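Local coordinates for HTH hxlR-type domain-containing protein (Enterococcus faecalis, PDB 1Z7U), which probably binds DNA as a winged helix-turn-helix transcriptional regulator of the HxlR type, though its own target genes and signal are not established, at residues Cys97-Gly100 with Glu101-Gln105; Ile48-Arg51 with Val52-Arg56. All blocks are in the same frame, centred on the assembly; numbering follows the deposited sequence.

Contact 1 (Cys97-Gly100 with Glu101-Gln105); sequences CHWG and ETFAQ
C97-Q105 is an unbroken stretch of helix 84-110, and each carbonyl of C97-G100 receives the amide four residues on. The straightest of these bonds, F103 N to W99 O at 3.0 Å, runs almost in line with the carbonyl; A104 N reaches G100 O at 2.9 Å from above the carbonyl plane. H98 O accepts T102 N at 3.1 Å, and T102 OG1, set beside its own backbone N (chi1 -58°), lies equally near that oxygen and also at the edge of the H98 ring.

One turn apart, W99 and F103 form the aromatic side of the contact. Both rings point away from their backbone nitrogens and lie nearly parallel, their planes 19° apart, but slid so far that they barely overlap. The tighter touch is a CH-pi contact: F103 CB sits over the six-membered ring of W99, 3.5 Å from CZ3. Large flat residues suit this face because the second subunit covers it: its L65 packs on W99 and its L14 on F103, while W99 NE1 donates to E85 O of that subunit. The carboxylate of E101 likewise turns to the partner chain, where OE1 is hydrogen-bonded to T6 OG1 of the second subunit. The arrangement is that of a long C-terminal helix in the dimer interface of a winged-helix regulator.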
loop_
_atom_site.group_PDB
_atom_site.type_symbol
_atom_site.label_atom_id
_atom_site.label_comp_id
_atom_site.label_asym_id
_atom_site.label_seq_id
_atom_site.Cartn_x
_atom_site.Cartn_y
_atom_site.Cartn_z
ATOM N N CYS A 97 4.686 -2.138 -4.803
ATOM C CA CYS A 97 5.087 -3.146 -5.746
ATOM C C CYS A 97 6.611 -3.237 -5.777
ATOM O O CYS A 97 7.161 -4.317 -5.731
ATOM C CB CYS A 97 4.532 -2.826 -7.130
ATOM S SG CYS A 97 5.098 -3.969 -8.353
ATOM N N HIS A 98 7.272 -2.082 -5.850
ATOM C CA HIS A 98 8.722 -1.997 -5.932
ATOM C C HIS A 98 9.343 -2.572 -4.651
ATOM O O HIS A 98 10.273 -3.368 -4.705
ATOM C CB HIS A 98 9.128 -0.532 -6.153
ATOM C CG HIS A 98 10.535 -0.341 -6.637
ATOM N ND1 HIS A 98 11.587 -1.127 -6.220
ATOM C CD2 HIS A 98 11.073 0.593 -7.455
ATOM C CE1 HIS A 98 12.704 -0.709 -6.785
ATOM N NE2 HIS A 98 12.422 0.337 -7.537
ATOM N N TRP A 99 8.797 -2.201 -3.499
ATOM C CA TRP A 99 9.198 -2.824 -2.252
ATOM C C TRP A 99 9.098 -4.367 -2.269
ATOM O O TRP A 99 10.073 -5.064 -1.929
ATOM C CB TRP A 99 8.416 -2.249 -1.060
ATOM C CG TRP A 99 9.156 -2.498 0.175
ATOM C CD1 TRP A 99 10.092 -1.690 0.736
ATOM C CD2 TRP A 99 9.105 -3.688 0.981
ATOM N NE1 TRP A 99 10.609 -2.284 1.865
ATOM C CE2 TRP A 99 10.019 -3.512 2.034
ATOM C CE3 TRP A 99 8.371 -4.875 0.917
ATOM C CZ2 TRP A 99 10.221 -4.479 3.006
ATOM C CZ3 TRP A 99 8.561 -5.832 1.900
ATOM C CH2 TRP A 99 9.481 -5.630 2.922
ATOM N N GLY A 100 7.930 -4.898 -2.631
ATOM C CA GLY A 100 7.728 -6.350 -2.628
ATOM C C GLY A 100 8.602 -7.111 -3.614
ATOM O O GLY A 100 8.946 -8.259 -3.396
ATOM N N GLU A 101 8.951 -6.465 -4.714
ATOM C CA GLU A 101 9.844 -7.019 -5.723
ATOM C C GLU A 101 11.257 -7.160 -5.145
ATOM O O GLU A 101 11.874 -8.209 -5.245
ATOM C CB GLU A 101 9.832 -6.071 -6.934
ATOM C CG GLU A 101 10.647 -6.494 -8.131
ATOM C CD GLU A 101 10.725 -5.390 -9.183
ATOM O OE1 GLU A 101 9.978 -5.468 -10.188
ATOM O OE2 GLU A 101 11.515 -4.427 -8.987
ATOM N N THR A 102 11.758 -6.091 -4.536
ATOM C CA THR A 102 13.075 -6.105 -3.912
ATOM C C THR A 102 13.156 -7.173 -2.813
ATOM O O THR A 102 14.068 -7.990 -2.794
ATOM C CB THR A 102 13.403 -4.719 -3.355
ATOM O OG1 THR A 102 13.350 -3.790 -4.436
ATOM C CG2 THR A 102 14.817 -4.685 -2.734
ATOM N N PHE A 103 12.162 -7.170 -1.929
ATOM C CA PHE A 103 12.069 -8.128 -0.839
ATOM C C PHE A 103 12.007 -9.579 -1.314
ATOM O O PHE A 103 12.747 -10.422 -0.805
ATOM C CB PHE A 103 10.870 -7.775 0.036
ATOM C CG PHE A 103 10.668 -8.682 1.195
ATOM C CD1 PHE A 103 11.525 -8.644 2.286
ATOM C CD2 PHE A 103 9.603 -9.566 1.207
ATOM C CE1 PHE A 103 11.321 -9.497 3.373
ATOM C CE2 PHE A 103 9.394 -10.399 2.276
ATOM C CZ PHE A 103 10.251 -10.366 3.367
ATOM N N ALA A 104 11.147 -9.872 -2.294
ATOM C CA ALA A 104 11.037 -11.237 -2.818
ATOM C C ALA A 104 12.335 -11.739 -3.442
ATOM O O ALA A 104 12.661 -12.918 -3.346
ATOM C CB ALA A 104 9.888 -11.363 -3.813
ATOM N N GLN A 105 13.063 -10.840 -4.086
ATOM C CA GLN A 105 14.349 -11.188 -4.678
ATOM C C GLN A 105 15.435 -11.468 -3.637
ATOM O O GLN A 105 16.259 -12.357 -3.828
ATOM C CB GLN A 105 14.770 -10.139 -5.709
ATOM C CG GLN A 105 14.062 -10.356 -7.047
ATOM C CD GLN A 105 14.078 -9.145 -7.953
ATOM O OE1 GLN A 105 15.051 -8.392 -7.991
ATOM N NE2 GLN A 105 12.994 -8.955 -8.701
#

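Contact 2 (Ile48-Arg51 with Val52-Arg56); sequences ITQR and VLTDR
I48, the last buried residue before the helix, lays its CG1 3.8 Å from V52 CG1, while its CD1 reaches the backbone and CB of L53; a branched aliphatic chain fills this corner, where W23 packs on both I48 and V52. T49 is the N-cap. Its hydroxyl, held between the backbone N and the carbonyl carbon (chi1 62°), takes a weak capping bond from V52 N at 3.4 Å, and its carbonyl, in plane, accepts L53 N at 2.9 Å. Q50 O receives T54 N at 3.0 Å in a nearly straight bond. Beyond it the glutamine chain bends at chi2 (62°), bringing OE1 against the T54 methyl, 3.1 Å from CG2, as NE2 donates to N38. R51 O accepts D55 N at 3.2 Å. On the next turn, D55 OD2 meets R56 NH2 in a salt bridge close to the guanidinium plane, modelled so short that its exact length is doubtful, and R56 NH1 also donates to K22 O. The chemistry thus divides the helix start: the T49 hydroxyl offers a weak acceptor to the V52 amide in the first turn, aliphatic I48 and L53 face inward, and the paired charges of D55 and R56 probably offset one another.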
loop_
_atom_site.group_PDB
_atom_site.type_symbol
_atom_site.label_atom_id
_atom_site.label_comp_id
_atom_site.label_asym_id
_atom_site.label_seq_id
_atom_site.Cartn_x
_atom_site.Cartn_y
_atom_site.Cartn_z
ATOM N N ILE A 48 -12.647 -10.974 -19.146
ATOM C CA ILE A 48 -13.584 -10.073 -18.484
ATOM C C ILE A 48 -14.821 -9.923 -19.363
ATOM O O ILE A 48 -14.719 -9.782 -20.586
ATOM C CB ILE A 48 -12.964 -8.669 -18.170
ATOM C CG1 ILE A 48 -13.760 -7.967 -17.056
ATOM C CG2 ILE A 48 -12.880 -7.805 -19.425
ATOM C CD1 ILE A 48 -13.108 -6.707 -16.498
ATOM N N THR A 49 -15.983 -9.972 -18.730
ATOM C CA THR A 49 -17.236 -9.767 -19.425
ATOM C C THR A 49 -17.595 -8.292 -19.328
ATOM O O THR A 49 -17.077 -7.585 -18.460
ATOM C CB THR A 49 -18.357 -10.652 -18.836
ATOM O OG1 THR A 49 -18.577 -10.300 -17.466
ATOM C CG2 THR A 49 -17.986 -12.143 -18.920
ATOM N N GLN A 50 -18.466 -7.826 -20.224
ATOM C CA GLN A 50 -18.903 -6.432 -20.241
ATOM C C GLN A 50 -19.613 -6.035 -18.950
ATOM O O GLN A 50 -19.518 -4.884 -18.498
ATOM C CB GLN A 50 -19.825 -6.184 -21.432
ATOM C CG GLN A 50 -20.282 -4.736 -21.567
ATOM C CD GLN A 50 -19.122 -3.779 -21.795
ATOM O OE1 GLN A 50 -18.767 -2.994 -20.917
ATOM N NE2 GLN A 50 -18.519 -3.854 -22.968
ATOM N N ARG A 51 -20.335 -6.991 -18.371
ATOM C CA ARG A 51 -21.052 -6.775 -17.118
ATOM C C ARG A 51 -20.049 -6.503 -15.983
ATOM O O ARG A 51 -20.187 -5.527 -15.245
ATOM C CB ARG A 51 -21.928 -7.985 -16.809
ATOM C CG ARG A 51 -23.093 -7.694 -15.872
ATOM C CD ARG A 51 -24.070 -8.873 -15.845
ATOM N NE ARG A 51 -24.972 -8.882 -17.001
ATOM C CZ ARG A 51 -25.682 -9.940 -17.398
ATOM N NH1 ARG A 51 -25.598 -11.101 -16.746
ATOM N NH2 ARG A 51 -26.466 -9.841 -18.460
ATOM N N VAL A 52 -19.032 -7.357 -15.877
ATOM C CA VAL A 52 -17.958 -7.160 -14.892
ATOM C C VAL A 52 -17.193 -5.845 -15.131
ATOM O O VAL A 52 -17.006 -5.065 -14.202
ATOM C CB VAL A 52 -17.031 -8.405 -14.783
ATOM C CG1 VAL A 52 -15.824 -8.125 -13.903
ATOM C CG2 VAL A 52 -17.818 -9.584 -14.222
ATOM N N LEU A 53 -16.823 -5.572 -16.382
ATOM C CA LEU A 53 -16.129 -4.329 -16.744
ATOM C C LEU A 53 -16.852 -3.049 -16.326
ATOM O O LEU A 53 -16.274 -2.217 -15.615
ATOM C CB LEU A 53 -15.799 -4.296 -18.237
ATOM C CG LEU A 53 -15.033 -3.095 -18.810
ATOM C CD1 LEU A 53 -13.660 -2.883 -18.140
ATOM C CD2 LEU A 53 -14.879 -3.258 -20.303
ATOM N N THR A 54 -18.102 -2.873 -16.762
ATOM C CA THR A 54 -18.840 -1.653 -16.419
ATOM C C THR A 54 -19.012 -1.529 -14.901
ATOM O O THR A 54 -18.890 -0.427 -14.348
ATOM C CB THR A 54 -20.217 -1.531 -17.146
ATOM O OG1 THR A 54 -21.002 -2.706 -16.908
ATOM C CG2 THR A 54 -20.029 -1.361 -18.639
ATOM N N ASP A 55 -19.266 -2.655 -14.241
ATOM C CA ASP A 55 -19.365 -2.696 -12.775
ATOM C C ASP A 55 -18.111 -2.122 -12.106
ATOM O O ASP A 55 -18.204 -1.222 -11.278
ATOM C CB ASP A 55 -19.629 -4.130 -12.281
ATOM C CG ASP A 55 -19.780 -4.213 -10.760
ATOM O OD1 ASP A 55 -20.840 -3.798 -10.232
ATOM O OD2 ASP A 55 -18.843 -4.710 -10.089
ATOM N N ARG A 56 -16.946 -2.643 -12.489
ATOM C CA ARG A 56 -15.653 -2.139 -12.027
ATOM C C ARG A 56 -15.480 -0.655 -12.251
ATOM O O ARG A 56 -15.120 0.073 -11.323
ATOM C CB ARG A 56 -14.520 -2.880 -12.720
ATOM C CG ARG A 56 -13.842 -3.942 -11.871
ATOM C CD ARG A 56 -14.671 -5.208 -11.759
ATOM N NE ARG A 56 -15.763 -5.042 -10.815
ATOM C CZ ARG A 56 -15.658 -5.256 -9.508
ATOM N NH1 ARG A 56 -14.500 -5.651 -8.977
ATOM N NH2 ARG A 56 -16.718 -5.077 -8.732
#

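In the fold
Contact 2 precedes contact 1 in the chain, and the two lie on opposite sides of its centre, their own centres 31 Å apart and their nearest atoms about 19 Å apart, so neither touches the other. They serve different parts of one HxlR-like chain. The 48-56 region begins helix 50-63, which packs on helices 38-44 and 24-33 of its own subunit and follows helix 38-44 in the order expected of a helix-turn-helix; by analogy with relatives it is probably the recognition helix. No other chain of the assembly touches residues 48-56. Residues 97-105, in contrast, meet the second subunit, so contact 1 belongs to dimerisation and contact 2 to the probable DNA-reading unit.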